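ALBA-Domain Protein (PDB 7DL8) probably binds RNA through its Alba domain. Local coordinates at residues A[16-30]-A[51-64]. Numbering follows the deposited sequence.
Sequences VGYRGTKFLFVDITK and EAVSVVEMLKDQQM
Val26 and Val55 mesh where the two helices of the Alba fold pack against each other on one face of its mixed sheet, a compact example of branched side chains interlocking between two helices. The axes of helix 22-30 and helix 51-61 approach to 9.3 Å and cross at -56°. Val26 is the central bump: its CG2 enters the hollow between Val55 and Met58, 3.8 Å from Val55 CG1, while its CG1 rests against Leu59 CD2. With CG1 anti to the backbone N (chi1 162°), the two methyls of Val26 divide between these neighbours. In return Val55 settles among Lys22, Val26 and the CB of Phe25; its CG2 lies 3.8 Å from Lys22 CB. One turn on, Leu59 spreads its two methyls, CD1 against Thr29 CG2 and CD2 onto Lys30 CG at 3.7 Å.

Met58 lies beside this core. Its SD crosses the aliphatic chain of Lys22 and stands 5.3 Å from the centroid of the Phe23 ring, oblique to it, a Met-aromatic contact; its CE packs by Phe23 CD1. The Lys22 amine continues to Tyr18 O of the second subunit. Near the start of both segments, Val16, hydrogen-bonded through its backbone to Ser43 of strand 39-45, sets CG1 against the Glu51 carboxylate, 3.6 Å from CD, and packs CB on Ala52 CB.

Where the Schellman motif at Gln63 ends helix 51-61, Met64 CE touches Lys30 CD at 3.6 Å. Lys30 NZ, also bound by Gln105 of helix 98-123, donates 2.8 Å to Gln62 OE1, meeting a lone pair within the plane of that carbonyl at a C=O...N angle of 131°.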
# COMPACT_ATOMS: atom_id res chain seq x y z
N VAL A 16 -2.25 1.40 13.77
CA VAL A 16 -1.83 2.12 12.58
C VAL A 16 -2.90 1.95 11.51
O VAL A 16 -3.32 0.83 11.20
CB VAL A 16 -0.46 1.62 12.10
CG1 VAL A 16 -0.06 2.35 10.82
CG2 VAL A 16 0.59 1.83 13.18
N GLY A 17 -3.34 3.06 10.94
CA GLY A 17 -4.44 3.05 10.01
C GLY A 17 -4.47 4.33 9.20
O GLY A 17 -3.52 5.11 9.20
N TYR A 18 -5.58 4.52 8.50
CA TYR A 18 -5.72 5.64 7.59
C TYR A 18 -6.18 6.90 8.30
O TYR A 18 -6.09 7.99 7.72
CB TYR A 18 -6.74 5.31 6.50
CG TYR A 18 -8.15 5.24 7.06
CD1 TYR A 18 -8.56 4.18 7.85
CD2 TYR A 18 -9.07 6.27 6.82
CE1 TYR A 18 -9.83 4.12 8.38
CE2 TYR A 18 -10.35 6.22 7.34
CZ TYR A 18 -10.73 5.14 8.12
OH TYR A 18 -12.00 5.08 8.64
N ARG A 19 -6.67 6.78 9.53
CA ARG A 19 -7.07 7.94 10.33
C ARG A 19 -5.89 8.74 10.84
O ARG A 19 -6.09 9.71 11.58
CB ARG A 19 -7.93 7.48 11.51
CG ARG A 19 -9.07 6.55 11.13
CD ARG A 19 -10.35 7.32 10.86
NE ARG A 19 -11.28 7.24 11.99
CZ ARG A 19 -12.19 8.17 12.26
NH1 ARG A 19 -12.29 9.25 11.50
NH2 ARG A 19 -12.99 8.02 13.31
N GLY A 20 -4.67 8.36 10.47
CA GLY A 20 -3.48 9.05 10.93
C GLY A 20 -2.31 8.77 10.01
O GLY A 20 -2.39 7.95 9.09
N THR A 21 -1.22 9.50 10.25
CA THR A 21 0.03 9.36 9.53
C THR A 21 1.02 8.51 10.31
O THR A 21 0.88 8.28 11.51
CB THR A 21 0.64 10.73 9.25
OG1 THR A 21 1.28 11.22 10.44
CG2 THR A 21 -0.46 11.70 8.86
N LYS A 22 2.05 8.05 9.59
CA LYS A 22 3.14 7.30 10.23
C LYS A 22 3.91 8.18 11.21
O LYS A 22 4.42 7.69 12.22
CB LYS A 22 4.07 6.71 9.17
CG LYS A 22 4.84 7.74 8.35
CD LYS A 22 5.49 7.10 7.13
CE LYS A 22 6.39 8.08 6.41
NZ LYS A 22 5.78 8.59 5.15
N PHE A 23 4.02 9.48 10.91
CA PHE A 23 4.72 10.39 11.82
C PHE A 23 3.97 10.52 13.14
O PHE A 23 4.58 10.63 14.21
CB PHE A 23 4.88 11.76 11.18
CG PHE A 23 5.64 11.74 9.88
CD1 PHE A 23 7.02 11.67 9.86
CD2 PHE A 23 4.97 11.81 8.67
CE1 PHE A 23 7.72 11.65 8.67
CE2 PHE A 23 5.66 11.80 7.47
CZ PHE A 23 7.03 11.72 7.47
N LEU A 24 2.63 10.51 13.09
CA LEU A 24 1.84 10.64 14.30
C LEU A 24 1.95 9.39 15.17
O LEU A 24 2.05 9.49 16.40
CB LEU A 24 0.38 10.93 13.95
CG LEU A 24 -0.64 10.92 15.09
CD1 LEU A 24 -0.28 11.95 16.14
CD2 LEU A 24 -2.04 11.16 14.55
N PHE A 25 1.93 8.21 14.55
CA PHE A 25 2.03 6.98 15.33
C PHE A 25 3.42 6.79 15.92
O PHE A 25 3.56 6.20 17.00
CB PHE A 25 1.66 5.77 14.47
CG PHE A 25 0.27 5.83 13.89
CD1 PHE A 25 -0.81 6.12 14.69
CD2 PHE A 25 0.06 5.58 12.55
CE1 PHE A 25 -2.09 6.18 14.16
CE2 PHE A 25 -1.21 5.63 12.01
CZ PHE A 25 -2.29 5.93 12.82
N VAL A 26 4.45 7.28 15.24
CA VAL A 26 5.80 7.27 15.81
C VAL A 26 5.86 8.17 17.04
O VAL A 26 6.42 7.80 18.08
CB VAL A 26 6.83 7.68 14.75
CG1 VAL A 26 8.14 8.09 15.41
CG2 VAL A 26 7.07 6.54 13.77
N ASP A 27 5.26 9.36 16.95
CA ASP A 27 5.27 10.28 18.08
C ASP A 27 4.44 9.74 19.25
O ASP A 27 4.85 9.85 20.41
CB ASP A 27 4.76 11.65 17.65
CG ASP A 27 5.70 12.33 16.67
OD1 ASP A 27 6.86 11.90 16.56
OD2 ASP A 27 5.27 13.31 16.02
N ILE A 28 3.27 9.18 18.96
CA ILE A 28 2.43 8.61 20.01
C ILE A 28 3.18 7.50 20.73
O ILE A 28 3.18 7.42 21.97
CB ILE A 28 1.09 8.12 19.43
CG1 ILE A 28 0.20 9.30 19.06
CG2 ILE A 28 0.38 7.21 20.42
CD1 ILE A 28 -1.00 8.91 18.22
N THR A 29 3.83 6.61 19.97
CA THR A 29 4.59 5.53 20.57
C THR A 29 5.72 6.06 21.45
O THR A 29 5.94 5.56 22.56
CB THR A 29 5.15 4.61 19.49
OG1 THR A 29 4.09 4.18 18.62
CG2 THR A 29 5.82 3.39 20.11
N LYS A 30 6.43 7.09 20.97
CA LYS A 30 7.49 7.69 21.77
C LYS A 30 6.93 8.33 23.03
O LYS A 30 7.50 8.19 24.12
CB LYS A 30 8.25 8.72 20.94
CG LYS A 30 9.28 8.13 19.99
CD LYS A 30 10.17 9.20 19.40
CE LYS A 30 9.49 9.93 18.26
NZ LYS A 30 10.45 10.76 17.48
N GLU A 51 2.37 -0.43 6.58
CA GLU A 51 2.54 0.88 7.21
C GLU A 51 2.90 0.74 8.69
O GLU A 51 3.66 1.55 9.22
CB GLU A 51 1.26 1.70 7.05
CG GLU A 51 1.36 3.14 7.53
CD GLU A 51 0.01 3.84 7.55
OE1 GLU A 51 -0.93 3.33 6.91
OE2 GLU A 51 -0.10 4.90 8.19
N ALA A 52 2.37 -0.29 9.36
CA ALA A 52 2.77 -0.55 10.74
C ALA A 52 4.24 -0.95 10.82
O ALA A 52 4.91 -0.65 11.82
CB ALA A 52 1.90 -1.64 11.35
N VAL A 53 4.75 -1.64 9.80
CA VAL A 53 6.16 -2.01 9.78
C VAL A 53 7.03 -0.78 9.57
O VAL A 53 8.10 -0.65 10.17
CB VAL A 53 6.41 -3.07 8.69
CG1 VAL A 53 7.90 -3.27 8.46
CG2 VAL A 53 5.74 -4.39 9.08
N SER A 54 6.57 0.16 8.74
CA SER A 54 7.33 1.39 8.52
C SER A 54 7.37 2.25 9.78
O SER A 54 8.37 2.94 10.02
CB SER A 54 6.73 2.17 7.36
OG SER A 54 7.09 3.54 7.42
N VAL A 55 6.31 2.23 10.58
CA VAL A 55 6.31 2.98 11.84
C VAL A 55 7.37 2.43 12.78
O VAL A 55 8.09 3.19 13.44
CB VAL A 55 4.91 2.96 12.47
CG1 VAL A 55 4.98 3.35 13.94
CG2 VAL A 55 3.97 3.89 11.72
N VAL A 56 7.51 1.11 12.84
CA VAL A 56 8.48 0.50 13.74
C VAL A 56 9.90 0.69 13.21
O VAL A 56 10.84 0.95 13.98
CB VAL A 56 8.15 -0.99 13.96
CG1 VAL A 56 9.29 -1.70 14.68
CG2 VAL A 56 6.85 -1.13 14.73
N GLU A 57 10.08 0.58 11.89
CA GLU A 57 11.40 0.80 11.31
C GLU A 57 11.87 2.23 11.51
O GLU A 57 13.07 2.48 11.70
CB GLU A 57 11.39 0.43 9.83
CG GLU A 57 11.37 -1.06 9.55
CD GLU A 57 12.44 -1.83 10.31
OE1 GLU A 57 13.61 -1.41 10.27
OE2 GLU A 57 12.10 -2.85 10.94
N MET A 58 10.95 3.20 11.46
CA MET A 58 11.31 4.58 11.75
C MET A 58 11.79 4.74 13.18
O MET A 58 12.78 5.44 13.45
CB MET A 58 10.13 5.50 11.47
CG MET A 58 9.93 5.84 10.01
SD MET A 58 8.63 7.07 9.76
CE MET A 58 9.37 8.49 10.56
N LEU A 59 11.10 4.10 14.13
CA LEU A 59 11.54 4.12 15.52
C LEU A 59 12.89 3.43 15.68
O LEU A 59 13.70 3.83 16.53
CB LEU A 59 10.50 3.47 16.42
CG LEU A 59 9.17 4.22 16.57
CD1 LEU A 59 8.03 3.23 16.73
CD2 LEU A 59 9.23 5.17 17.75
N LYS A 60 13.15 2.39 14.88
CA LYS A 60 14.43 1.70 14.94
C LYS A 60 15.56 2.55 14.34
O LYS A 60 16.69 2.50 14.84
CB LYS A 60 14.33 0.35 14.23
CG LYS A 60 13.60 -0.70 15.06
CD LYS A 60 13.20 -1.92 14.25
CE LYS A 60 14.41 -2.73 13.81
NZ LYS A 60 14.00 -3.83 12.90
N ASP A 61 15.27 3.32 13.29
CA ASP A 61 16.27 4.22 12.72
C ASP A 61 16.68 5.30 13.72
O ASP A 61 17.85 5.70 13.78
CB ASP A 61 15.75 4.89 11.46
CG ASP A 61 15.92 4.04 10.22
OD1 ASP A 61 16.56 2.98 10.29
OD2 ASP A 61 15.42 4.47 9.14
N GLN A 62 15.72 5.81 14.47
CA GLN A 62 16.01 6.78 15.53
C GLN A 62 16.60 6.13 16.77
O GLN A 62 16.87 6.84 17.75
CB GLN A 62 14.74 7.56 15.90
CG GLN A 62 14.05 8.25 14.73
CD GLN A 62 12.75 8.94 15.12
OE1 GLN A 62 12.51 9.21 16.30
NE2 GLN A 62 11.90 9.22 14.13
N GLN A 63 16.80 4.81 16.75
CA GLN A 63 17.40 4.07 17.86
C GLN A 63 16.62 4.29 19.16
O GLN A 63 17.20 4.40 20.24
CB GLN A 63 18.87 4.44 18.04
N MET A 64 15.29 4.35 19.04
CA MET A 64 14.43 4.62 20.18
C MET A 64 13.83 3.36 20.79
O MET A 64 13.64 3.31 22.01
CB MET A 64 13.28 5.55 19.78
CG MET A 64 13.73 6.88 19.22
SD MET A 64 14.63 7.86 20.44
CE MET A 64 13.29 8.80 21.15